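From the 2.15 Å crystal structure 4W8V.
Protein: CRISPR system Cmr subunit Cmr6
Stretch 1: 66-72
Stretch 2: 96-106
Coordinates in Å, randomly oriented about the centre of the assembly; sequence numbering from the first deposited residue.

Stretch 1 (66-72) VLAEFIN
Stretch 2 96-106: ILSNAKVPERC

A proline sits almost squarely on a phenylalanine: Pro103 CD lies 3.7 Å from the centroid of the Phe70 ring, 4° off its normal, so a polarized C-H meets the pi face. Phe70 (chi1 -71°, chi2 57°) is buried and gives the largest share of the contact, 97 Å² of the 442 Å² buried in total. A helix enters stretch 1, and a type I turn spans Ala68 to Ile71; stretch 2 makes its own, Leu97 to Ala100, closed by Ala100 N to Leu97 O (3.2 Å), then runs extended from Ala100 (phi/psi -73/132) to Pro103 (-71/155). The turns meet with Phe70 CA 5.1 Å from Ala100 CA. One direct hydrogen bond joins the stretches, Lys101 N to Phe70 O (3.0 Å, 151°); Ala100 CA also approaches Phe70 O (3.3 Å), and Phe70 CA approaches Lys101 O (3.3 Å). Ala100's small methyl fits this close backbone, with CB 4.0 Å from Phe70 CB. Buried Leu97 (m, t) suits its place by setting its two methyls against two apolar side chains: CD2 4.3 Å from Ile71 CD1 (p, t), CD1 4.4 Å from Leu67 CD1 (m, t). Val102 (t) brings CG2 3.9 Å from Phe70 CE2. At the partly exposed Glu69 (m, t, 41°), one water donates to both Glu69 OE1 and Arg105 O, 2.9 Å each, bridging a 4.2 Å gap between these acceptors.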

# COMPACT_ATOMS: atom_id res chain seq x y z
N VAL A 66 7.79 -8.03 6.35
CA VAL A 66 7.56 -8.96 7.44
C VAL A 66 8.18 -10.32 7.14
O VAL A 66 8.84 -10.92 8.00
CB VAL A 66 6.04 -9.10 7.71
CG1 VAL A 66 5.74 -10.36 8.50
CG2 VAL A 66 5.52 -7.86 8.42
N LEU A 67 7.98 -10.82 5.92
CA LEU A 67 8.43 -12.16 5.56
C LEU A 67 9.95 -12.26 5.47
O LEU A 67 10.50 -13.37 5.50
CB LEU A 67 7.80 -12.60 4.24
CG LEU A 67 6.39 -13.19 4.40
CD1 LEU A 67 5.78 -13.57 3.05
CD2 LEU A 67 6.45 -14.39 5.33
N ALA A 68 10.62 -11.12 5.34
CA ALA A 68 12.08 -11.08 5.35
C ALA A 68 12.59 -11.55 6.71
O ALA A 68 13.66 -12.14 6.82
CB ALA A 68 12.58 -9.67 5.04
N GLU A 69 11.80 -11.31 7.76
CA GLU A 69 12.13 -11.78 9.09
C GLU A 69 12.04 -13.31 9.19
O GLU A 69 12.53 -13.90 10.16
CB GLU A 69 11.21 -11.13 10.13
CG GLU A 69 11.05 -9.62 10.00
CD GLU A 69 10.12 -9.02 11.06
OE1 GLU A 69 10.19 -9.43 12.24
OE2 GLU A 69 9.31 -8.13 10.71
N PHE A 70 11.41 -13.95 8.20
CA PHE A 70 11.17 -15.40 8.21
C PHE A 70 12.28 -16.23 7.54
O PHE A 70 12.19 -17.45 7.49
CB PHE A 70 9.83 -15.74 7.54
CG PHE A 70 8.62 -15.33 8.32
CD1 PHE A 70 8.44 -14.01 8.70
CD2 PHE A 70 7.65 -16.26 8.67
CE1 PHE A 70 7.32 -13.62 9.42
CE2 PHE A 70 6.54 -15.88 9.39
CZ PHE A 70 6.37 -14.56 9.76
N ILE A 71 13.30 -15.58 7.01
CA ILE A 71 14.44 -16.29 6.42
C ILE A 71 15.74 -15.73 7.00
O ILE A 71 15.73 -14.67 7.61
CB ILE A 71 14.43 -16.20 4.87
CG1 ILE A 71 14.53 -14.76 4.39
CG2 ILE A 71 13.15 -16.79 4.30
CD1 ILE A 71 14.23 -14.59 2.92
N ASN A 72 16.83 -16.46 6.84
CA ASN A 72 18.11 -16.06 7.42
C ASN A 72 19.30 -16.54 6.58
O ASN A 72 19.59 -15.97 5.53
CB ASN A 72 18.25 -16.58 8.85
N ILE A 96 11.16 -20.15 -3.58
CA ILE A 96 12.25 -19.41 -2.94
C ILE A 96 12.09 -19.30 -1.42
O ILE A 96 13.08 -19.30 -0.69
CB ILE A 96 12.36 -17.98 -3.54
CG1 ILE A 96 12.39 -18.06 -5.07
CG2 ILE A 96 13.60 -17.27 -3.02
CD1 ILE A 96 12.79 -16.77 -5.76
N LEU A 97 10.85 -19.22 -0.94
CA LEU A 97 10.63 -19.07 0.49
C LEU A 97 10.21 -20.38 1.16
O LEU A 97 9.55 -20.38 2.20
CB LEU A 97 9.57 -18.01 0.76
CG LEU A 97 9.78 -16.68 0.06
CD1 LEU A 97 8.75 -15.70 0.55
CD2 LEU A 97 11.19 -16.14 0.30
N SER A 98 10.61 -21.50 0.56
CA SER A 98 10.25 -22.82 1.04
C SER A 98 10.65 -23.02 2.50
O SER A 98 9.86 -23.53 3.31
CB SER A 98 10.89 -23.90 0.17
OG SER A 98 12.30 -23.73 0.10
N ASN A 99 11.86 -22.59 2.84
CA ASN A 99 12.44 -22.84 4.15
C ASN A 99 12.17 -21.72 5.15
O ASN A 99 12.90 -21.56 6.13
CB ASN A 99 13.94 -23.07 4.01
CG ASN A 99 14.28 -24.03 2.88
OD1 ASN A 99 13.49 -24.91 2.54
ND2 ASN A 99 15.46 -23.86 2.30
N ALA A 100 11.12 -20.94 4.91
CA ALA A 100 10.77 -19.86 5.81
C ALA A 100 10.19 -20.41 7.10
O ALA A 100 9.31 -21.28 7.08
CB ALA A 100 9.80 -18.91 5.14
N LYS A 101 10.68 -19.91 8.23
CA LYS A 101 10.19 -20.30 9.54
C LYS A 101 9.82 -19.06 10.32
O LYS A 101 10.43 -18.01 10.14
CB LYS A 101 11.23 -21.12 10.30
CG LYS A 101 11.76 -22.33 9.54
CD LYS A 101 12.86 -23.05 10.32
CE LYS A 101 13.40 -24.24 9.54
NZ LYS A 101 14.38 -25.04 10.33
N VAL A 102 8.80 -19.17 11.17
CA VAL A 102 8.43 -18.07 12.05
C VAL A 102 9.61 -17.72 12.93
O VAL A 102 10.22 -18.59 13.54
CB VAL A 102 7.20 -18.43 12.93
CG1 VAL A 102 6.88 -17.30 13.89
CG2 VAL A 102 5.99 -18.72 12.05
N PRO A 103 9.96 -16.42 12.98
CA PRO A 103 11.13 -15.96 13.73
C PRO A 103 10.99 -16.02 15.25
O PRO A 103 9.88 -15.98 15.79
CB PRO A 103 11.28 -14.50 13.27
CG PRO A 103 9.93 -14.10 12.81
CD PRO A 103 9.34 -15.34 12.20
N GLU A 104 12.14 -16.11 15.92
CA GLU A 104 12.25 -16.10 17.37
C GLU A 104 11.78 -14.77 17.95
O GLU A 104 10.94 -14.74 18.84
CB GLU A 104 13.70 -16.38 17.78
CG GLU A 104 13.95 -16.40 19.28
CD GLU A 104 15.33 -16.93 19.62
OE1 GLU A 104 16.09 -17.26 18.69
OE2 GLU A 104 15.66 -17.02 20.82
N ARG A 105 12.33 -13.68 17.43
CA ARG A 105 11.92 -12.34 17.82
C ARG A 105 11.21 -11.66 16.65
O ARG A 105 11.79 -11.52 15.57
CB ARG A 105 13.12 -11.51 18.27
CG ARG A 105 13.89 -12.11 19.44
CD ARG A 105 15.27 -11.47 19.56
NE ARG A 105 15.19 -10.03 19.81
CZ ARG A 105 16.19 -9.18 19.59
NH1 ARG A 105 17.34 -9.63 19.10
NH2 ARG A 105 16.04 -7.89 19.84
N CYS A 106 9.97 -11.23 16.85
CA CYS A 106 9.21 -10.61 15.77
C CYS A 106 9.12 -9.10 15.94
O CYS A 106 9.05 -8.61 17.07
CB CYS A 106 7.80 -11.20 15.68
SG CYS A 106 7.76 -12.98 15.40
O HOH W 1 12.82 -10.19 13.22